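Local coordinates for kelch-like protein 7 (Homo sapiens, PDB 3II7) that serves as the substrate-specific adapter of a CUL3-based E3 ubiquitin ligase, the part described here being its six-bladed kelch beta-propeller domain, at residues 136-140 against 168-172; 142-148 against 192-198; 184-188 against 226-230. All coordinates share one frame; numbering follows the deposited sequence. Where two conformers were deposited one is given.

Contact 1 of 3, residues 136-140 against 168-172; sequences MLTQR and LNSCE. With EDO (1,2-ethanediol), chain T.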
loop_
_atom_site.group_PDB
_atom_site.type_symbol
_atom_site.label_atom_id
_atom_site.label_comp_id
_atom_site.label_asym_id
_atom_site.label_seq_id
_atom_site.Cartn_x
_atom_site.Cartn_y
_atom_site.Cartn_z
ATOM N N MET A 136 5.956 -12.274 11.028
ATOM C CA MET A 136 6.978 -12.180 9.981
ATOM C C MET A 136 8.341 -12.580 10.503
ATOM O O MET A 136 8.632 -12.494 11.709
ATOM C CB MET A 136 7.079 -10.756 9.404
ATOM C CG MET A 136 5.846 -10.282 8.719
ATOM S SD MET A 136 5.960 -8.627 8.028
ATOM C CE MET A 136 6.205 -7.603 9.522
ATOM N N LEU A 137 9.180 -12.994 9.570
ATOM C CA LEU A 137 10.579 -13.371 9.869
ATOM C C LEU A 137 11.441 -12.147 10.259
ATOM O O LEU A 137 12.365 -12.268 11.077
ATOM C CB LEU A 137 11.196 -14.090 8.663
ATOM C CG LEU A 137 10.524 -15.449 8.308
ATOM C CD1 LEU A 137 10.986 -15.963 6.971
ATOM C CD2 LEU A 137 10.833 -16.488 9.376
ATOM N N THR A 138 11.136 -10.978 9.666
ATOM C CA THR A 138 11.842 -9.714 9.951
ATOM C C THR A 138 10.824 -8.641 10.264
ATOM O O THR A 138 9.851 -8.450 9.519
ATOM C CB THR A 138 12.668 -9.259 8.743
ATOM O OG1 THR A 138 13.618 -10.295 8.368
ATOM C CG2 THR A 138 13.387 -7.930 9.035
ATOM N N GLN A 139 11.039 -7.957 11.376
ATOM C CA GLN A 139 10.213 -6.850 11.768
ATOM C C GLN A 139 10.376 -5.729 10.743
ATOM O O GLN A 139 11.463 -5.546 10.171
ATOM C CB GLN A 139 10.617 -6.359 13.163
ATOM C CG GLN A 139 11.985 -5.695 13.224
ATOM C CD GLN A 139 12.636 -5.786 14.591
ATOM O OE1 GLN A 139 13.193 -6.803 14.941
ATOM N NE2 GLN A 139 12.572 -4.705 15.362
ATOM N N ARG A 140 9.307 -4.986 10.509
ATOM C CA ARG A 140 9.349 -3.910 9.505
ATOM C C ARG A 140 8.220 -2.882 9.639
ATOM O O ARG A 140 7.156 -3.220 10.084
ATOM C CB ARG A 140 9.368 -4.478 8.079
ATOM C CG ARG A 140 8.344 -5.423 7.739
ATOM C CD ARG A 140 8.646 -6.094 6.375
ATOM N NE ARG A 140 9.438 -7.352 6.401
ATOM C CZ ARG A 140 10.372 -7.695 5.510
ATOM N NH1 ARG A 140 10.768 -6.854 4.567
ATOM N NH2 ARG A 140 10.991 -8.868 5.602
ATOM N N LEU A 168 15.308 -1.978 4.398
ATOM C CA LEU A 168 15.465 -3.395 4.067
ATOM C C LEU A 168 15.286 -3.694 2.574
ATOM O O LEU A 168 14.475 -3.044 1.924
ATOM C CB LEU A 168 14.429 -4.186 4.815
ATOM C CG LEU A 168 14.428 -4.076 6.331
ATOM C CD1 LEU A 168 13.066 -4.602 6.918
ATOM C CD2 LEU A 168 15.586 -4.867 6.894
ATOM N N ASN A 169 16.039 -4.688 2.053
ATOM C CA ASN A 169 15.686 -5.202 0.742
ATOM C C ASN A 169 14.959 -6.545 0.833
ATOM O O ASN A 169 14.437 -7.062 -0.172
ATOM C CB ASN A 169 16.882 -5.243 -0.203
ATOM C CG ASN A 169 17.948 -6.198 0.239
ATOM O OD1 ASN A 169 17.922 -6.713 1.361
ATOM N ND2 ASN A 169 18.906 -6.452 -0.644
ATOM N N SER A 170 14.834 -7.083 2.042
ATOM C CA SER A 170 14.305 -8.418 2.180
ATOM C C SER A 170 12.828 -8.542 1.818
ATOM O O SER A 170 12.031 -7.579 1.945
ATOM C CB SER A 170 14.550 -8.928 3.572
ATOM O OG SER A 170 13.789 -8.239 4.490
ATOM N N CYS A 171 12.496 -9.734 1.334
ATOM C CA CYS A 171 11.157 -10.086 0.878
ATOM C C CYS A 171 10.791 -11.420 1.491
ATOM O O CYS A 171 11.625 -12.313 1.558
ATOM C CB CYS A 171 11.168 -10.182 -0.658
ATOM S SG CYS A 171 9.630 -10.763 -1.433
ATOM N N GLU A 172 9.548 -11.545 1.963
ATOM C CA GLU A 172 9.070 -12.822 2.458
ATOM C C GLU A 172 7.620 -13.013 2.072
ATOM O O GLU A 172 6.924 -12.033 1.739
ATOM C CB GLU A 172 9.291 -12.947 3.966
ATOM C CG GLU A 172 8.779 -11.800 4.801
ATOM C CD GLU A 172 9.092 -11.977 6.278
ATOM O OE1 GLU A 172 8.576 -12.945 6.867
ATOM O OE2 GLU A 172 9.870 -11.153 6.831
HETATM C C1 EDO T . 9.972 -13.712 15.971
HETATM O O1 EDO T . 9.068 -13.923 17.066
HETATM C C2 EDO T . 9.208 -13.699 14.645
HETATM O O2 EDO T . 10.127 -13.703 13.541
HETATM O O HOH W 1 12.491 -11.495 6.298
HETATM O O HOH W 2 15.543 -9.173 6.540
#
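E172 and R140 both start their side chains with CG lodged between the backbone N and the carbonyl carbon (chi1 51° and 52°), which turns the carboxylate and the guanidinium toward one another from opposite directions. The setting is a blade-to-blade joint of a kelch beta-propeller. Residues 136-140, in the third kelch repeat, form part of the link from strand 129-133 to strand 144-148, and they meet the turn leading into strand 171-175 and its first residues, in the fourth. The carboxylate serves as a receptor for the loop backbone. L137 N donates to E172 OE1 at 2.8 Å in a nearly straight bond, and T138 N to E172 OE2 at 3.1 Å, each oxygen using its syn lone pair. This leaves the anti lone pair of E172 OE2 for R140 NH2, which closes a salt bridge of 2.8 Å. Guanidinium and carboxylate stand 80° apart, so the pair joins through a single N-O contact, and the negative charge is probably stabilised by the arginine and the two amides together. R140 also reaches the other segment through NH1, which donates to S170 O at 3.0 Å from above the carbonyl plane and has a second acceptor in G156 O. Both terminal nitrogens make weak bonds to S170 OG, while NE is held weakly by T138 O in its own loop, further fixing the rotation of the group. L168 CD1 covers one guanidinium face and meets T138 CG2 methyl to methyl at 4.0 Å. The aliphatic part of E172 rests on W181 of strand 180-184, a wall it shares with M136. One water links T138 and E172, accepting from T138 OG1 at 2.6 Å and donating to E172 OE2 at 2.7 Å; a second bridges T138 OG1 and S170 OG.

Contact 2 of 3, residues 142-148 against 192-198; sequences SHGMVEA and KNHGLVF. With EDO (1,2-ethanediol), chain F.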
loop_
_atom_site.group_PDB
_atom_site.type_symbol
_atom_site.label_atom_id
_atom_site.label_comp_id
_atom_site.label_asym_id
_atom_site.label_seq_id
_atom_site.Cartn_x
_atom_site.Cartn_y
_atom_site.Cartn_z
ATOM N N SER A 142 6.675 0.633 7.182
ATOM C CA SER A 142 6.734 1.362 5.915
ATOM C C SER A 142 7.087 0.454 4.767
ATOM O O SER A 142 7.609 0.895 3.767
ATOM C CB SER A 142 7.733 2.526 6.001
ATOM O OG SER A 142 7.401 3.404 7.064
ATOM N N HIS A 143 6.799 -0.817 4.958
ATOM C CA HIS A 143 6.948 -1.834 3.946
ATOM C C HIS A 143 5.723 -1.919 3.056
ATOM O O HIS A 143 4.654 -1.427 3.381
ATOM C CB HIS A 143 7.153 -3.212 4.615
ATOM C CG HIS A 143 6.075 -3.569 5.604
ATOM N ND1 HIS A 143 5.836 -2.811 6.731
ATOM C CD2 HIS A 143 5.184 -4.594 5.640
ATOM C CE1 HIS A 143 4.823 -3.336 7.400
ATOM N NE2 HIS A 143 4.435 -4.438 6.783
ATOM N N GLY A 144 5.888 -2.575 1.925
ATOM C CA GLY A 144 4.727 -2.968 1.091
ATOM C C GLY A 144 4.228 -4.356 1.399
ATOM O O GLY A 144 5.011 -5.252 1.809
ATOM N N MET A 145 2.915 -4.567 1.217
ATOM C CA MET A 145 2.326 -5.892 1.326
ATOM C C MET A 145 1.271 -6.051 0.276
ATOM O O MET A 145 0.401 -5.151 0.120
ATOM C CB MET A 145 1.717 -6.148 2.705
ATOM C CG MET A 145 1.329 -7.633 2.937
ATOM S SD MET A 145 1.018 -8.158 4.681
ATOM C CE MET A 145 -0.359 -7.054 4.992
ATOM N N VAL A 146 1.335 -7.152 -0.472
ATOM C CA VAL A 146 0.379 -7.387 -1.559
ATOM C C VAL A 146 -0.026 -8.844 -1.629
ATOM O O VAL A 146 0.766 -9.738 -1.342
ATOM C CB VAL A 146 0.978 -6.916 -2.921
ATOM C CG1 VAL A 146 2.159 -7.764 -3.313
ATOM C CG2 VAL A 146 -0.073 -6.896 -4.020
ATOM N N GLU A 147 -1.269 -9.069 -1.985
ATOM C CA GLU A 147 -1.749 -10.416 -2.291
ATOM C C GLU A 147 -1.500 -10.774 -3.768
ATOM O O GLU A 147 -1.686 -9.929 -4.700
ATOM C CB GLU A 147 -3.218 -10.524 -1.959
ATOM C CG GLU A 147 -3.802 -11.916 -2.154
ATOM C CD GLU A 147 -4.332 -12.202 -3.592
ATOM O OE1 GLU A 147 -4.597 -11.267 -4.397
ATOM O OE2 GLU A 147 -4.526 -13.377 -3.884
ATOM N N ALA A 148 -1.059 -11.998 -3.994
ATOM C CA ALA A 148 -0.830 -12.507 -5.329
ATOM C C ALA A 148 -1.110 -14.002 -5.376
ATOM O O ALA A 148 -0.426 -14.784 -4.725
ATOM C CB ALA A 148 0.634 -12.206 -5.785
ATOM N N LYS A 192 11.746 1.636 1.253
ATOM C CA LYS A 192 10.553 1.842 2.069
ATOM C C LYS A 192 9.712 2.906 1.377
ATOM O O LYS A 192 10.189 3.674 0.571
ATOM C CB LYS A 192 10.877 2.272 3.488
ATOM C CG LYS A 192 11.517 3.681 3.645
ATOM C CD LYS A 192 11.741 3.996 5.112
ATOM C CE LYS A 192 12.286 5.377 5.330
ATOM N NZ LYS A 192 12.184 5.807 6.781
ATOM N N ASN A 193 8.432 2.956 1.733
ATOM C CA ASN A 193 7.479 3.881 1.129
ATOM C C ASN A 193 7.350 3.760 -0.387
ATOM O O ASN A 193 6.917 4.706 -1.063
ATOM C CB ASN A 193 7.805 5.356 1.509
ATOM C CG ASN A 193 7.784 5.602 2.999
ATOM O OD1 ASN A 193 8.770 6.077 3.570
ATOM N ND2 ASN A 193 6.671 5.258 3.646
ATOM N N HIS A 194 7.661 2.569 -0.895
ATOM C CA HIS A 194 7.563 2.209 -2.285
ATOM C C HIS A 194 6.155 1.715 -2.594
ATOM O O HIS A 194 5.419 1.278 -1.712
ATOM C CB HIS A 194 8.568 1.086 -2.638
ATOM C CG HIS A 194 8.506 -0.116 -1.736
ATOM N ND1 HIS A 194 8.831 -0.050 -0.410
ATOM C CD2 HIS A 194 8.241 -1.426 -1.991
ATOM C CE1 HIS A 194 8.713 -1.244 0.139
ATOM N NE2 HIS A 194 8.379 -2.105 -0.798
ATOM N N GLY A 195 5.801 1.758 -3.855
ATOM C CA GLY A 195 4.611 1.096 -4.336
ATOM C C GLY A 195 4.898 -0.380 -4.469
ATOM O O GLY A 195 6.047 -0.783 -4.691
ATOM N N LEU A 196 3.846 -1.183 -4.375
ATOM C CA LEU A 196 3.991 -2.652 -4.452
ATOM C C LEU A 196 2.699 -3.168 -5.010
ATOM O O LEU A 196 1.634 -3.101 -4.341
ATOM C CB LEU A 196 4.308 -3.292 -3.088
ATOM C CG LEU A 196 4.853 -4.726 -3.202
ATOM C CD1 LEU A 196 6.283 -4.715 -3.879
ATOM C CD2 LEU A 196 4.859 -5.449 -1.843
ATOM N N VAL A 197 2.776 -3.634 -6.261
ATOM C CA VAL A 197 1.595 -4.022 -7.015
ATOM C C VAL A 197 1.812 -5.286 -7.782
ATOM O O VAL A 197 2.878 -5.499 -8.371
ATOM C CB VAL A 197 1.118 -2.873 -7.962
ATOM C CG1 VAL A 197 0.738 -1.629 -7.150
ATOM C CG2 VAL A 197 2.201 -2.539 -9.015
ATOM N N PHE A 198 0.773 -6.109 -7.818
ATOM C CA PHE A 198 0.790 -7.391 -8.543
ATOM C C PHE A 198 0.119 -7.204 -9.914
ATOM O O PHE A 198 -1.050 -6.773 -9.991
ATOM C CB PHE A 198 0.019 -8.424 -7.742
ATOM C CG PHE A 198 -0.148 -9.752 -8.433
ATOM C CD1 PHE A 198 0.946 -10.418 -8.958
ATOM C CD2 PHE A 198 -1.396 -10.344 -8.523
ATOM C CE1 PHE A 198 0.801 -11.647 -9.564
ATOM C CE2 PHE A 198 -1.544 -11.572 -9.124
ATOM C CZ PHE A 198 -0.444 -12.222 -9.655
HETATM C C1 EDO F . -2.383 -4.846 -7.736
HETATM O O1 EDO F . -1.672 -5.225 -6.517
HETATM C C2 EDO F . -3.285 -3.633 -7.503
HETATM O O2 EDO F . -2.548 -2.404 -7.338
HETATM O O HOH W 3 5.359 1.114 1.140
HETATM O O HOH W 4 10.009 3.961 8.496
HETATM O O HOH W 5 5.607 5.172 6.478
HETATM O O HOH W 6 0.599 -2.439 -1.828
#
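F198 lays the face of its ring against A148, whose CB sits over the ring centre, 3.6 Å from the centroid and 9° off the normal, a CH-pi contact. CG lies anti to the backbone N (chi1 175°), which sets the ring so that its face meets the A148 methyl. This is the inner seam between two blades of the kelch propeller, where strands 144-148 and 195-198 run side by side, 5° from parallel and 6.6 Å apart. That spacing is too wide for a shared ladder, so side chains fill the gap. V146 divides its branches: CG2 meets CB of F198, while CG1 crosses obliquely onto L196 CD2 at 3.8 Å. The same leucine methyl presses on the backbone of G144, 3.5 Å from its C atom. A CB on that glycine would run into L196 CB, and the lack of one lets the strands close up here. At the start of the seam the chemistry turns polar. N193 N donates to S142 O at 3.0 Å in a nearly straight bond lying in the carbonyl plane, and a water joins S142 OG to N193 ND2, while N193 OD1 is taken by Q209. At the far end F198 N donates to an ethanediol, probably from the crystallisation liquor, which also bonds A245 N in the innermost strand of the next blade. Strands 144-148 and 195-199 are each the first of a four-stranded antiparallel sheet, pairing with 151-155 and 202-206. M145 turns the other way, onto strand 96-100, and L196 packs on C155, I203 and A205.

Contact 3 of 3, residues 184-188 against 226-230; sequences LCPMI and NEWKM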
loop_
_atom_site.group_PDB
_atom_site.type_symbol
_atom_site.label_atom_id
_atom_site.label_comp_id
_atom_site.label_asym_id
_atom_site.label_seq_id
_atom_site.Cartn_x
_atom_site.Cartn_y
_atom_site.Cartn_z
ATOM N N LEU A 184 12.223 -15.032 0.651
ATOM C CA LEU A 184 12.401 -15.034 -0.774
ATOM C C LEU A 184 13.686 -14.281 -1.167
ATOM O O LEU A 184 14.420 -13.720 -0.302
ATOM C CB LEU A 184 11.176 -14.410 -1.438
ATOM C CG LEU A 184 9.869 -15.208 -1.204
ATOM C CD1 LEU A 184 8.716 -14.457 -1.899
ATOM C CD2 LEU A 184 9.943 -16.689 -1.708
ATOM N N CYS A 185 13.977 -14.275 -2.462
ATOM C CA CYS A 185 15.062 -13.467 -2.984
ATOM C C CYS A 185 14.850 -12.010 -2.574
ATOM O O CYS A 185 13.734 -11.487 -2.686
ATOM C CB CYS A 185 15.074 -13.574 -4.498
ATOM S SG CYS A 185 16.462 -12.716 -5.285
ATOM N N PRO A 186 15.908 -11.348 -2.068
ATOM C CA PRO A 186 15.769 -9.945 -1.713
ATOM C C PRO A 186 15.706 -9.024 -2.954
ATOM O O PRO A 186 16.212 -9.373 -4.035
ATOM C CB PRO A 186 17.030 -9.660 -0.909
ATOM C CG PRO A 186 18.021 -10.601 -1.462
ATOM C CD PRO A 186 17.258 -11.852 -1.767
ATOM N N MET A 187 15.081 -7.875 -2.776
ATOM C CA MET A 187 15.030 -6.850 -3.828
ATOM C C MET A 187 16.448 -6.411 -4.172
ATOM O O MET A 187 17.390 -6.559 -3.344
ATOM C CB MET A 187 14.205 -5.624 -3.382
ATOM C CG MET A 187 12.738 -5.892 -3.264
ATOM S SD MET A 187 11.820 -4.409 -2.860
ATOM C CE MET A 187 12.498 -3.988 -1.227
ATOM N N ILE A 188 16.608 -5.892 -5.387
ATOM C CA ILE A 188 17.884 -5.298 -5.802
ATOM C C ILE A 188 18.185 -4.039 -4.971
ATOM O O ILE A 188 19.324 -3.817 -4.543
ATOM C CB ILE A 188 17.864 -4.978 -7.287
ATOM C CG1 ILE A 188 17.717 -6.302 -8.059
ATOM C CG2 ILE A 188 19.110 -4.185 -7.694
ATOM C CD1 ILE A 188 17.355 -6.108 -9.536
ATOM N N ASN A 226 11.773 -16.713 -8.703
ATOM C CA ASN A 226 12.261 -16.234 -7.419
ATOM C C ASN A 226 13.490 -15.326 -7.623
ATOM O O ASN A 226 14.567 -15.560 -7.061
ATOM C CB ASN A 226 12.545 -17.393 -6.434
ATOM C CG ASN A 226 13.037 -16.904 -5.059
ATOM O OD1 ASN A 226 12.540 -15.902 -4.490
ATOM N ND2 ASN A 226 14.010 -17.621 -4.513
ATOM N N GLU A 227 13.313 -14.334 -8.497
ATOM C CA GLU A 227 14.359 -13.354 -8.818
ATOM C C GLU A 227 13.712 -12.016 -8.979
ATOM O O GLU A 227 12.568 -11.925 -9.427
ATOM C CB GLU A 227 15.059 -13.625 -10.158
ATOM C CG GLU A 227 15.576 -15.021 -10.402
ATOM C CD GLU A 227 16.166 -15.196 -11.829
ATOM O OE1 GLU A 227 16.120 -14.231 -12.646
ATOM O OE2 GLU A 227 16.664 -16.310 -12.127
ATOM N N TRP A 228 14.457 -10.973 -8.634
ATOM C CA TRP A 228 14.056 -9.609 -8.912
ATOM C C TRP A 228 14.865 -9.071 -10.079
ATOM O O TRP A 228 16.083 -9.342 -10.211
ATOM C CB TRP A 228 14.295 -8.709 -7.693
ATOM C CG TRP A 228 13.382 -8.947 -6.489
ATOM C CD1 TRP A 228 13.574 -9.855 -5.487
ATOM C CD2 TRP A 228 12.206 -8.227 -6.147
ATOM N NE1 TRP A 228 12.584 -9.744 -4.570
ATOM C CE2 TRP A 228 11.716 -8.765 -4.966
ATOM C CE3 TRP A 228 11.487 -7.181 -6.760
ATOM C CZ2 TRP A 228 10.564 -8.282 -4.353
ATOM C CZ3 TRP A 228 10.348 -6.715 -6.147
ATOM C CH2 TRP A 228 9.891 -7.253 -4.984
ATOM N N LYS A 229 14.199 -8.254 -10.912
ATOM C CA LYS A 229 14.779 -7.696 -12.118
ATOM C C LYS A 229 14.380 -6.231 -12.241
ATOM O O LYS A 229 13.190 -5.892 -12.055
ATOM C CB LYS A 229 14.260 -8.480 -13.336
ATOM C CG LYS A 229 14.776 -9.914 -13.422
ATOM C CD LYS A 229 14.517 -10.528 -14.816
ATOM C CE LYS A 229 14.296 -12.033 -14.735
ATOM N NZ LYS A 229 12.966 -12.370 -14.108
ATOM N N MET A 230 15.359 -5.372 -12.558
ATOM C CA MET A 230 15.091 -3.949 -12.856
ATOM C C MET A 230 14.352 -3.780 -14.186
ATOM O O MET A 230 14.609 -4.484 -15.161
ATOM C CB MET A 230 16.386 -3.133 -12.964
ATOM C CG MET A 230 17.315 -3.144 -11.769
ATOM S SD MET A 230 16.560 -2.596 -10.232
ATOM C CE MET A 230 15.789 -1.108 -10.607
#
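W228 leaves strand 227-230 with CB 4.2 Å from I188 CG1, the two side chains lying alongside and running opposite ways. Its CG then lies near the backbone of M187, W228 CD1 comes 3.0 Å from P186 O, and W228 NE1 donates to C185 O at 2.8 Å. That oxygen lies in the indole plane, although the N-H approaches it from above the carbonyl plane and the bond is bent to 135°. Further out, the six-membered ring is covered on one face by M187: CG stands 3.4 Å from the ring centroid as a CH-pi contact, and SD lies over the same face, 4.4 Å from that centroid, a Met-aromatic contact. C185 SG takes a different place, at the edge of the five-membered ring. An alanine in place of this tryptophan would probably leave the C185 carbonyl without its indole donor and open a gap under M187. Further grips flank the indole. N226 OD1 accepts the C185 N-H at 3.0 Å and also the hydroxyl of Y221, and I188 CD1 touches M230 SD at 3.7 Å. Y221 and W228, with six residues between them, are spaced like the signature tyrosine and tryptophan of a kelch repeat, and their rings meet at about 45°. The contact joins the loop after strand 180-184 to strand 227-230, the outermost of the next sheet. Within that sheet N226 and E227 face D222 in a G1 beta bulge, which leads strand 227-230 in beside 218-222. W228 crosses to C155 and C171, while L184 stays within its own sheet, against Y153 and V173.

Overall arrangement
The three contacts sample two neighbouring blade joints of one propeller: contact 1 the first, contacts 2 and 3 the second. Contact 2 lies about 5 Å from the centre of the chain (centre to centre), consistent with the inner strands of a propeller, whereas contacts 1 and 3 sit about 16 and 19 Å out, contact 3 being the most exposed. Contacts 2 and 3 hold the same two four-stranded sheets, by apolar packing of inner strands and by an indole at the outer end; contact 1 relies on buried charge. Contacts 1 and 3 touch directly: N169 O and C171 O probably accept hydrogen bonds from M187 N and L184 N, so the two outer strands of one blade connect the joints.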